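PDB 5H5M: alpha-catenin-like protein hmp-1 from Caenorhabditis elegans, which is the alpha-catenin of cadherin-catenin junctions, where it binds beta-catenin and actin filaments and is needed for body enclosure and elongation of the embryo. Local coordinates for residues I11-N16 / E35-R40; S53-R58 / I248-E253; E297-Q302 / T309-V314; N334-E337 / T342-P345. One frame throughout, in Å; residues are numbered along the deposited sequence.

Contact 1: I11-N16 / E35-R40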
# COMPACT_ATOMS: atom_id res chain seq x y z
N ILE A 11 -0.08 -19.05 9.03
CA ILE A 11 -0.68 -19.47 7.77
C ILE A 11 0.17 -20.51 7.04
O ILE A 11 -0.33 -21.54 6.59
CB ILE A 11 -0.93 -18.27 6.84
CG1 ILE A 11 -2.05 -17.39 7.39
CG2 ILE A 11 -1.27 -18.73 5.44
CD1 ILE A 11 -2.28 -16.14 6.57
N ASP A 12 1.47 -20.22 6.92
CA ASP A 12 2.38 -21.09 6.19
C ASP A 12 2.48 -22.49 6.81
O ASP A 12 2.41 -23.49 6.09
CB ASP A 12 3.78 -20.46 6.13
CG ASP A 12 3.83 -19.24 5.22
OD1 ASP A 12 2.94 -19.10 4.35
OD2 ASP A 12 4.76 -18.42 5.36
N THR A 13 2.62 -22.55 8.13
CA THR A 13 2.71 -23.83 8.82
C THR A 13 1.39 -24.59 8.76
O THR A 13 1.38 -25.81 8.61
CB THR A 13 3.13 -23.64 10.30
OG1 THR A 13 2.21 -22.77 10.96
CG2 THR A 13 4.53 -23.05 10.39
N PHE A 14 0.28 -23.86 8.87
CA PHE A 14 -1.05 -24.45 8.84
C PHE A 14 -1.28 -25.26 7.57
O PHE A 14 -1.93 -26.30 7.59
CB PHE A 14 -2.12 -23.37 8.97
CG PHE A 14 -3.53 -23.90 8.97
CD1 PHE A 14 -4.00 -24.62 10.05
CD2 PHE A 14 -4.38 -23.64 7.91
CE1 PHE A 14 -5.30 -25.10 10.07
CE2 PHE A 14 -5.68 -24.12 7.92
CZ PHE A 14 -6.14 -24.85 9.00
N GLN A 15 -0.73 -24.78 6.46
CA GLN A 15 -0.87 -25.46 5.18
C GLN A 15 -0.14 -26.79 5.16
O GLN A 15 -0.36 -27.61 4.27
CB GLN A 15 -0.36 -24.57 4.04
CG GLN A 15 -1.32 -23.45 3.67
CD GLN A 15 -0.83 -22.65 2.48
OE1 GLN A 15 0.36 -22.41 2.32
NE2 GLN A 15 -1.76 -22.23 1.63
N ASN A 16 0.74 -27.01 6.14
CA ASN A 16 1.44 -28.28 6.26
C ASN A 16 0.88 -29.13 7.40
O ASN A 16 0.86 -30.35 7.31
CB ASN A 16 2.94 -28.04 6.48
CG ASN A 16 3.63 -27.47 5.26
OD1 ASN A 16 3.37 -27.90 4.13
ND2 ASN A 16 4.50 -26.50 5.48
N GLU A 35 -7.73 -26.75 15.19
CA GLU A 35 -8.78 -25.76 15.38
C GLU A 35 -8.22 -24.51 16.06
O GLU A 35 -8.63 -23.40 15.74
CB GLU A 35 -9.93 -26.34 16.21
CG GLU A 35 -10.87 -27.25 15.43
CD GLU A 35 -11.95 -27.87 16.29
OE1 GLU A 35 -11.82 -27.82 17.53
OE2 GLU A 35 -12.93 -28.40 15.73
N GLY A 36 -7.30 -24.70 16.99
CA GLY A 36 -6.63 -23.59 17.64
C GLY A 36 -5.74 -22.84 16.67
O GLY A 36 -5.67 -21.61 16.69
N HIS A 37 -5.07 -23.60 15.81
CA HIS A 37 -4.21 -23.04 14.77
C HIS A 37 -5.03 -22.16 13.82
O HIS A 37 -4.63 -21.04 13.49
CB HIS A 37 -3.52 -24.17 14.00
CG HIS A 37 -2.28 -23.74 13.28
ND1 HIS A 37 -1.28 -24.63 12.94
CD2 HIS A 37 -1.88 -22.53 12.82
CE1 HIS A 37 -0.32 -23.98 12.31
NE2 HIS A 37 -0.66 -22.71 12.22
N CYS A 38 -6.17 -22.67 13.39
CA CYS A 38 -7.07 -21.94 12.50
C CYS A 38 -7.59 -20.65 13.13
O CYS A 38 -7.68 -19.62 12.46
CB CYS A 38 -8.25 -22.82 12.10
SG CYS A 38 -9.48 -21.98 11.07
N GLU A 39 -7.94 -20.71 14.41
CA GLU A 39 -8.50 -19.55 15.10
C GLU A 39 -7.46 -18.45 15.29
O GLU A 39 -7.81 -17.27 15.34
CB GLU A 39 -9.08 -19.96 16.45
CG GLU A 39 -10.30 -20.87 16.35
CD GLU A 39 -11.42 -20.26 15.52
OE1 GLU A 39 -11.67 -19.04 15.66
OE2 GLU A 39 -12.04 -21.00 14.73
N ARG A 40 -6.19 -18.82 15.38
CA ARG A 40 -5.12 -17.83 15.49
C ARG A 40 -4.94 -17.09 14.17
O ARG A 40 -4.63 -15.90 14.15
CB ARG A 40 -3.80 -18.49 15.92
CG ARG A 40 -3.78 -18.92 17.38
CD ARG A 40 -2.37 -19.24 17.85
NE ARG A 40 -1.84 -20.47 17.24
CZ ARG A 40 -2.08 -21.69 17.70
NH1 ARG A 40 -2.85 -21.87 18.77
NH2 ARG A 40 -1.56 -22.74 17.09

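Contact 2: S53-R58 / I248-E253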
# COMPACT_ATOMS: atom_id res chain seq x y z
N SER A 53 -8.32 1.97 9.03
CA SER A 53 -7.64 2.47 7.85
C SER A 53 -7.87 1.50 6.70
O SER A 53 -7.68 1.84 5.53
CB SER A 53 -6.14 2.65 8.12
OG SER A 53 -5.56 1.44 8.57
N THR A 54 -8.28 0.28 7.04
CA THR A 54 -8.53 -0.76 6.05
C THR A 54 -9.78 -0.45 5.23
O THR A 54 -10.78 0.01 5.77
CB THR A 54 -8.67 -2.15 6.72
OG1 THR A 54 -7.48 -2.47 7.44
CG2 THR A 54 -8.93 -3.24 5.68
N ARG A 55 -9.71 -0.68 3.92
CA ARG A 55 -10.83 -0.42 3.03
C ARG A 55 -11.96 -1.43 3.23
O ARG A 55 -11.71 -2.60 3.54
CB ARG A 55 -10.37 -0.41 1.57
CG ARG A 55 -9.66 0.89 1.15
CD ARG A 55 -8.94 0.73 -0.18
NE ARG A 55 -8.49 2.00 -0.74
CZ ARG A 55 -7.38 2.64 -0.37
NH1 ARG A 55 -6.60 2.14 0.58
NH2 ARG A 55 -7.05 3.79 -0.95
N GLU A 56 -13.19 -0.98 3.02
CA GLU A 56 -14.38 -1.78 3.33
C GLU A 56 -14.50 -3.06 2.51
O GLU A 56 -14.79 -4.12 3.05
CB GLU A 56 -15.64 -0.93 3.13
CG GLU A 56 -16.94 -1.69 3.38
CD GLU A 56 -17.10 -2.14 4.82
OE1 GLU A 56 -16.42 -1.58 5.72
OE2 GLU A 56 -17.90 -3.07 5.07
N ASN A 57 -14.28 -2.95 1.20
CA ASN A 57 -14.47 -4.09 0.32
C ASN A 57 -13.42 -5.19 0.54
O ASN A 57 -13.73 -6.37 0.42
CB ASN A 57 -14.45 -3.62 -1.14
CG ASN A 57 -14.36 -4.77 -2.13
OD1 ASN A 57 -13.27 -5.18 -2.52
ND2 ASN A 57 -15.51 -5.30 -2.54
N ARG A 58 -12.20 -4.80 0.90
CA ARG A 58 -11.17 -5.78 1.20
C ARG A 58 -11.39 -6.37 2.59
O ARG A 58 -11.06 -7.53 2.85
CB ARG A 58 -9.77 -5.15 1.09
CG ARG A 58 -8.65 -6.18 1.00
CD ARG A 58 -7.45 -5.65 0.24
NE ARG A 58 -7.51 -5.98 -1.18
CZ ARG A 58 -7.32 -5.11 -2.17
NH1 ARG A 58 -7.06 -3.84 -1.90
NH2 ARG A 58 -7.39 -5.52 -3.43
N ILE A 248 -5.84 4.01 -8.40
CA ILE A 248 -5.91 5.07 -9.40
C ILE A 248 -7.36 5.25 -9.87
O ILE A 248 -7.81 6.38 -10.09
CB ILE A 248 -4.99 4.78 -10.60
CG1 ILE A 248 -3.52 4.96 -10.20
CG2 ILE A 248 -5.31 5.68 -11.77
CD1 ILE A 248 -2.54 4.54 -11.27
N VAL A 249 -8.08 4.15 -10.00
CA VAL A 249 -9.50 4.18 -10.33
C VAL A 249 -10.31 4.85 -9.22
O VAL A 249 -11.15 5.71 -9.48
CB VAL A 249 -10.05 2.77 -10.59
CG1 VAL A 249 -11.58 2.78 -10.67
CG2 VAL A 249 -9.45 2.19 -11.87
N GLU A 250 -10.03 4.46 -7.97
CA GLU A 250 -10.66 5.08 -6.80
C GLU A 250 -10.44 6.59 -6.76
O GLU A 250 -11.37 7.36 -6.51
CB GLU A 250 -10.13 4.48 -5.51
CG GLU A 250 -10.56 3.05 -5.22
CD GLU A 250 -10.07 2.57 -3.87
OE1 GLU A 250 -10.18 1.36 -3.58
OE2 GLU A 250 -9.56 3.41 -3.09
N ASP A 251 -9.20 7.01 -7.00
CA ASP A 251 -8.85 8.42 -7.01
C ASP A 251 -9.65 9.19 -8.06
O ASP A 251 -10.13 10.29 -7.79
CB ASP A 251 -7.35 8.62 -7.28
CG ASP A 251 -6.49 8.06 -6.17
OD1 ASP A 251 -6.99 7.91 -5.03
OD2 ASP A 251 -5.30 7.79 -6.44
N CYS A 252 -9.78 8.60 -9.24
CA CYS A 252 -10.57 9.19 -10.31
C CYS A 252 -12.03 9.35 -9.90
O CYS A 252 -12.65 10.38 -10.16
CB CYS A 252 -10.48 8.34 -11.58
SG CYS A 252 -11.45 8.97 -12.98
N GLU A 253 -12.57 8.33 -9.23
CA GLU A 253 -13.95 8.38 -8.77
C GLU A 253 -14.14 9.46 -7.72
O GLU A 253 -15.18 10.12 -7.67
CB GLU A 253 -14.38 7.02 -8.22
CG GLU A 253 -14.43 5.92 -9.27
CD GLU A 253 -14.84 4.58 -8.70
OE1 GLU A 253 -14.84 4.44 -7.46
OE2 GLU A 253 -15.17 3.67 -9.49

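Contact 3: E297-Q302 / T309-V314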
# COMPACT_ATOMS: atom_id res chain seq x y z
N GLU A 297 12.88 -3.18 -10.33
CA GLU A 297 12.70 -4.61 -10.56
C GLU A 297 13.44 -5.08 -11.81
O GLU A 297 14.03 -6.16 -11.83
CB GLU A 297 11.21 -4.95 -10.67
CG GLU A 297 10.91 -6.44 -10.79
CD GLU A 297 10.74 -7.11 -9.44
OE1 GLU A 297 10.90 -6.44 -8.40
OE2 GLU A 297 10.42 -8.32 -9.42
N MET A 298 13.40 -4.26 -12.86
CA MET A 298 14.06 -4.59 -14.12
C MET A 298 15.58 -4.44 -14.05
O MET A 298 16.31 -5.24 -14.63
CB MET A 298 13.50 -3.72 -15.25
CG MET A 298 12.00 -3.93 -15.54
SD MET A 298 11.56 -5.60 -16.09
CE MET A 298 11.09 -6.38 -14.55
N ASP A 299 16.05 -3.41 -13.35
CA ASP A 299 17.48 -3.15 -13.23
C ASP A 299 18.21 -4.27 -12.48
O ASP A 299 19.40 -4.50 -12.70
CB ASP A 299 17.74 -1.82 -12.53
CG ASP A 299 17.44 -0.62 -13.42
OD1 ASP A 299 17.42 -0.79 -14.65
OD2 ASP A 299 17.22 0.48 -12.88
N PHE A 300 17.49 -4.96 -11.60
CA PHE A 300 18.06 -6.08 -10.87
C PHE A 300 18.29 -7.26 -11.80
O PHE A 300 19.20 -8.07 -11.59
CB PHE A 300 17.16 -6.48 -9.70
CG PHE A 300 17.33 -5.63 -8.48
CD1 PHE A 300 18.60 -5.38 -7.97
CD2 PHE A 300 16.23 -5.07 -7.84
CE1 PHE A 300 18.77 -4.59 -6.85
CE2 PHE A 300 16.39 -4.28 -6.72
CZ PHE A 300 17.66 -4.03 -6.22
N LEU A 301 17.46 -7.35 -12.83
CA LEU A 301 17.59 -8.41 -13.83
C LEU A 301 18.77 -8.16 -14.75
O LEU A 301 19.32 -7.06 -14.81
CB LEU A 301 16.31 -8.53 -14.66
CG LEU A 301 15.03 -8.90 -13.89
CD1 LEU A 301 13.83 -8.88 -14.83
CD2 LEU A 301 15.18 -10.26 -13.24
N GLN A 302 19.18 -9.21 -15.47
CA GLN A 302 20.13 -9.05 -16.56
C GLN A 302 19.44 -8.29 -17.70
O GLN A 302 18.26 -8.51 -17.97
CB GLN A 302 20.63 -10.42 -17.03
CG GLN A 302 21.54 -10.38 -18.23
CD GLN A 302 22.01 -11.77 -18.65
OE1 GLN A 302 21.73 -12.76 -17.96
NE2 GLN A 302 22.71 -11.84 -19.77
N THR A 309 11.94 -3.49 -23.01
CA THR A 309 10.55 -3.31 -23.43
C THR A 309 9.69 -2.81 -22.26
O THR A 309 8.81 -1.97 -22.44
CB THR A 309 9.95 -4.62 -23.98
OG1 THR A 309 10.71 -5.05 -25.11
CG2 THR A 309 8.51 -4.42 -24.41
N VAL A 310 9.97 -3.32 -21.07
CA VAL A 310 9.24 -2.92 -19.87
C VAL A 310 9.64 -1.51 -19.42
O VAL A 310 8.79 -0.69 -19.10
CB VAL A 310 9.46 -3.91 -18.72
CG1 VAL A 310 8.92 -3.36 -17.42
CG2 VAL A 310 8.82 -5.26 -19.05
N LYS A 311 10.95 -1.23 -19.42
CA LYS A 311 11.44 0.10 -19.05
C LYS A 311 10.94 1.16 -20.03
O LYS A 311 10.71 2.31 -19.65
CB LYS A 311 12.97 0.11 -19.00
CG LYS A 311 13.56 -0.78 -17.90
CD LYS A 311 14.24 0.02 -16.81
CE LYS A 311 15.53 0.65 -17.30
NZ LYS A 311 16.29 1.28 -16.19
N GLN A 312 10.76 0.76 -21.29
CA GLN A 312 10.22 1.65 -22.30
C GLN A 312 8.78 2.04 -21.97
O GLN A 312 8.39 3.21 -22.08
CB GLN A 312 10.29 1.00 -23.68
CG GLN A 312 9.77 1.89 -24.80
CD GLN A 312 10.59 3.15 -24.97
OE1 GLN A 312 11.81 3.09 -25.15
NE2 GLN A 312 9.93 4.30 -24.92
N ALA A 313 7.98 1.06 -21.57
CA ALA A 313 6.59 1.30 -21.20
C ALA A 313 6.53 2.20 -19.96
O ALA A 313 5.67 3.08 -19.87
CB ALA A 313 5.87 -0.01 -20.94
N VAL A 314 7.45 1.97 -19.03
CA VAL A 314 7.55 2.79 -17.82
C VAL A 314 7.92 4.23 -18.17
O VAL A 314 7.37 5.18 -17.61
CB VAL A 314 8.58 2.22 -16.84
CG1 VAL A 314 8.86 3.21 -15.71
CG2 VAL A 314 8.10 0.89 -16.29

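Contact 4: N334-E337 / T342-P345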
# COMPACT_ATOMS: atom_id res chain seq x y z
N ASN A 334 -8.02 24.89 -12.22
CA ASN A 334 -8.07 26.34 -12.34
C ASN A 334 -9.42 26.83 -12.87
O ASN A 334 -9.89 27.89 -12.47
CB ASN A 334 -6.94 26.85 -13.24
CG ASN A 334 -5.57 26.67 -12.62
OD1 ASN A 334 -5.43 26.67 -11.40
ND2 ASN A 334 -4.56 26.51 -13.46
N ARG A 335 -10.03 26.06 -13.76
CA ARG A 335 -11.33 26.43 -14.29
C ARG A 335 -12.42 26.32 -13.22
O ARG A 335 -13.40 27.05 -13.25
CB ARG A 335 -11.70 25.56 -15.51
CG ARG A 335 -10.89 25.86 -16.76
CD ARG A 335 -11.42 25.10 -17.97
NE ARG A 335 -11.42 23.65 -17.78
CZ ARG A 335 -10.55 22.82 -18.35
NH1 ARG A 335 -9.61 23.29 -19.14
NH2 ARG A 335 -10.63 21.51 -18.11
N GLN A 336 -12.22 25.42 -12.27
CA GLN A 336 -13.23 25.16 -11.24
C GLN A 336 -13.19 26.18 -10.11
O GLN A 336 -14.22 26.45 -9.48
CB GLN A 336 -13.05 23.75 -10.67
CG GLN A 336 -14.21 23.30 -9.79
CD GLN A 336 -14.01 21.91 -9.22
OE1 GLN A 336 -12.89 21.40 -9.16
NE2 GLN A 336 -15.10 21.29 -8.80
N GLU A 337 -12.02 26.74 -9.84
CA GLU A 337 -11.93 27.77 -8.80
C GLU A 337 -12.27 29.12 -9.42
O GLU A 337 -12.75 30.03 -8.73
CB GLU A 337 -10.55 27.75 -8.15
CG GLU A 337 -9.98 29.11 -7.78
CD GLU A 337 -8.80 29.01 -6.82
OE1 GLU A 337 -7.98 28.09 -6.98
OE2 GLU A 337 -8.70 29.86 -5.91
N THR A 342 -20.52 28.55 -10.93
CA THR A 342 -21.58 28.84 -11.89
C THR A 342 -21.83 27.69 -12.87
O THR A 342 -22.53 27.85 -13.87
CB THR A 342 -21.27 30.11 -12.71
OG1 THR A 342 -19.96 30.00 -13.27
CG2 THR A 342 -21.33 31.33 -11.81
N TRP A 343 -21.24 26.53 -12.58
CA TRP A 343 -21.36 25.37 -13.46
C TRP A 343 -22.76 24.78 -13.49
O TRP A 343 -23.32 24.43 -12.45
CB TRP A 343 -20.36 24.27 -13.05
CG TRP A 343 -18.94 24.55 -13.43
CD1 TRP A 343 -18.46 25.68 -14.03
CD2 TRP A 343 -17.81 23.68 -13.24
NE1 TRP A 343 -17.10 25.56 -14.23
CE2 TRP A 343 -16.68 24.35 -13.75
CE3 TRP A 343 -17.65 22.41 -12.68
CZ2 TRP A 343 -15.41 23.78 -13.72
CZ3 TRP A 343 -16.38 21.85 -12.66
CH2 TRP A 343 -15.28 22.53 -13.17
N ASP A 344 -23.34 24.68 -14.69
CA ASP A 344 -24.59 23.96 -14.86
C ASP A 344 -24.27 22.46 -15.00
O ASP A 344 -23.10 22.10 -15.14
CB ASP A 344 -25.36 24.49 -16.08
CG ASP A 344 -24.55 24.46 -17.37
OD1 ASP A 344 -23.41 23.97 -17.35
OD2 ASP A 344 -25.07 24.92 -18.40
N PRO A 345 -25.30 21.60 -14.93
CA PRO A 345 -25.08 20.16 -15.12
C PRO A 345 -24.30 19.78 -16.39
O PRO A 345 -23.53 18.82 -16.35
CB PRO A 345 -26.50 19.60 -15.18
CG PRO A 345 -27.25 20.49 -14.25
CD PRO A 345 -26.65 21.87 -14.40

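Contact 1: I11-N16 / E35-R40
Phe-14 and His-37 meet ring against ring where helix 6-17 packs on helix 27-49. The two segment axes come within 10.1 Å and run nearly antiparallel, at 150°, with these two residues level in the register. Phe-14 turns the edge of its ring toward the face of the imidazole in a T-shaped stack, the centroids 5.2 Å apart and the planes at 66°. A CH-pi contact from the same residue backs this up: Phe-14 CB sits over the imidazole, 3.8 Å from the His-37 ring centroid. Both first torsions carry CG to the side facing away from the backbone N (Phe-14 chi1 -179°), and the two side chains run alongside each other, pointing opposite ways.

The polar rim of the imidazole is turned to the backbone of helix 6-17. Thr-13 OG1 lies in the ring plane at the edge, 3.1 Å from His-37 CE1, and is itself hydrogen-bonded to the carbonyl oxygen of Asn-9. His-37 NE2 is hydrogen-bonded to the carbonyl oxygen of Glu-10, a bond that probably holds the ring's rotation, with one face turned to Phe-14 CB. Cys-38 adds a looser apolar touch, its CB 4.2 Å from Phe-14 CE1.

Beyond the pair, Phe-14 reaches Leu-69 and Leu-73 of helix 56-80, and Ile-11 packs on Thr-104 and Leu-111 of helix 92-122. Helices 6-17, 27-49, 56-80 and 92-122 thus pack together, consistent with the antiparallel four-helix bundles of vinculin and alpha-catenin proteins, here in the M domain.

Contact 2: S53-R58 / I248-E253
Arg-55 and Glu-250 make a salt bridge across a gap that their backbones leave wide, their CA atoms 11.3 Å apart. The close part of the contact is confined to a few atoms. Arg-55 NE donates a nearly straight hydrogen bond to Glu-250 OE2, 2.9 Å long with an N-H...O angle of 161°. The carboxylate oxygen accepts it on its syn lone pair and comes in at the rim of the guanidinium, 7° out of its plane. A weak second bond reaches the same oxygen, from Arg-55 NH2 to Glu-250 OE2 at 3.3 Å, so one oxygen serves two donors. The flat groups are turned 34° from each other, short of the coplanar, two-oxygen pairing of an ideal arginine-carboxylate bridge.

Around this point the contact is loose. Only 81 Å² is buried, and Glu-250 OE1 is 3.4 Å from Arg-55 NE, farther off than OE2. Both side chains reach out extended and remain partly exposed to solvent.

The other end of the guanidinium is held from helix 92-122, where Asp-121 forms a salt bridge with NH1; Asp-117 of that helix binds Arg-58. Helix 237-260 in turn packs through Ile-248 on Val-362 and Val-366 of helix 345-374, and its Asp-251 binds Arg-286 of helix 276-300. Arg-55, the N-cap residue of helix 56-80, thus stands between helix 92-122, through Asp-121, and helix 237-260, through Glu-250.

Contact 3: E297-Q302 / T309-V314
Met-298 and Val-310 supply the apolar half of this contact. The methionine chain kinks twice, lies roughly perpendicular to the valine and lays two atoms on one methyl: Met-298 CG and Val-310 CG1 are 3.7 Å apart, and Met-298 SD lies equally near that methyl. Both side chains are buried, and each also touches Leu-373 of helix 345-374. Alongside, the aliphatic part of Lys-311 rests on the methionine, with Lys-311 CG 4.0 Å from Met-298 CB.

Such packing closes the end of a helical hairpin: helix 276-300 stops, a short connection follows, and helix 305-339 sets off back along it, within the alpha-helical bundle architecture of the vinculin family.

The polar half lies toward the surface. Lys-311 NZ donates to Asp-299 OD1 in a salt bridge of 2.8 Å, received on the syn lone pair, while Asp-299 OD2 stays 3.5 Å from Lys-311 NZ. Bends at chi2 (-113°) and chi3 fold the lysine across the helix gap to its mate. A leucine in place of Lys-311 would probably leave the Asp-299 carboxylate without its counter-charge and set it free to turn.

Contact 4: N334-E337 / T342-P345
The last turns of helix 305-339 and the residues leading into helix 345-374 come closest in backbone at Gln-336 and Trp-343, whose CA atoms are 8.4 Å apart. This is the turn of a helical hairpin, joining the last two helices of the chain, and the indole of Trp-343 spans the gap between its arms.

The benzo end of the ring does the touching. Trp-343 CH2 lies 3.6 Å from Gln-336 CB and equally near its CG, while Trp-343 CZ2 comes within 3.6 Å of Gln-336 CA. Arg-335 contributes mainly backbone, its carbonyl O 3.9 Å from Trp-343 CZ2. With CG opposite the carbonyl carbon (chi1 -76°), the tryptophan swings its rings back toward the helix. It also touches Lys-348 and Glu-351 of helix 345-374, and Glu-351 forms a salt bridge with Arg-335 NE, so the two helices are joined by charge beside the ring. At the start of that helix Asp-344 is the N-cap residue, its side chain capping a backbone N further on.

A serine in place of Trp-343 would probably open a gap beside Gln-336 and leave the glutamine's CB and CG without their apolar cover.

The Gln-336 chain runs straight out past CG, its amide 2° from parallel to the indole; Gln-336 NE2 makes a weak hydrogen bond to Gly-258 O and lies 4.1 Å from Trp-343 CZ3.

Overall arrangement
The four contacts follow one another along the chain, and none touches another. Contact 1 lies within the N-terminal bundle; contact 2, centred about 30 Å from it, joins that part to helix 237-260, and helices 27-49 and 56-80 lead from the first to the second. Contacts 3 and 4 both use helix 305-339, about 42 Å apart between centres, and in each it pairs with the helix or turn next to it in sequence. Contact 2 lies between contacts 1 and 4, its centre about 26 Å from contact 4 and about 28 Å from contact 3. Contacts 1 and 4 are the farthest apart, about 56 Å between centres, on opposite sides of the chain's centre.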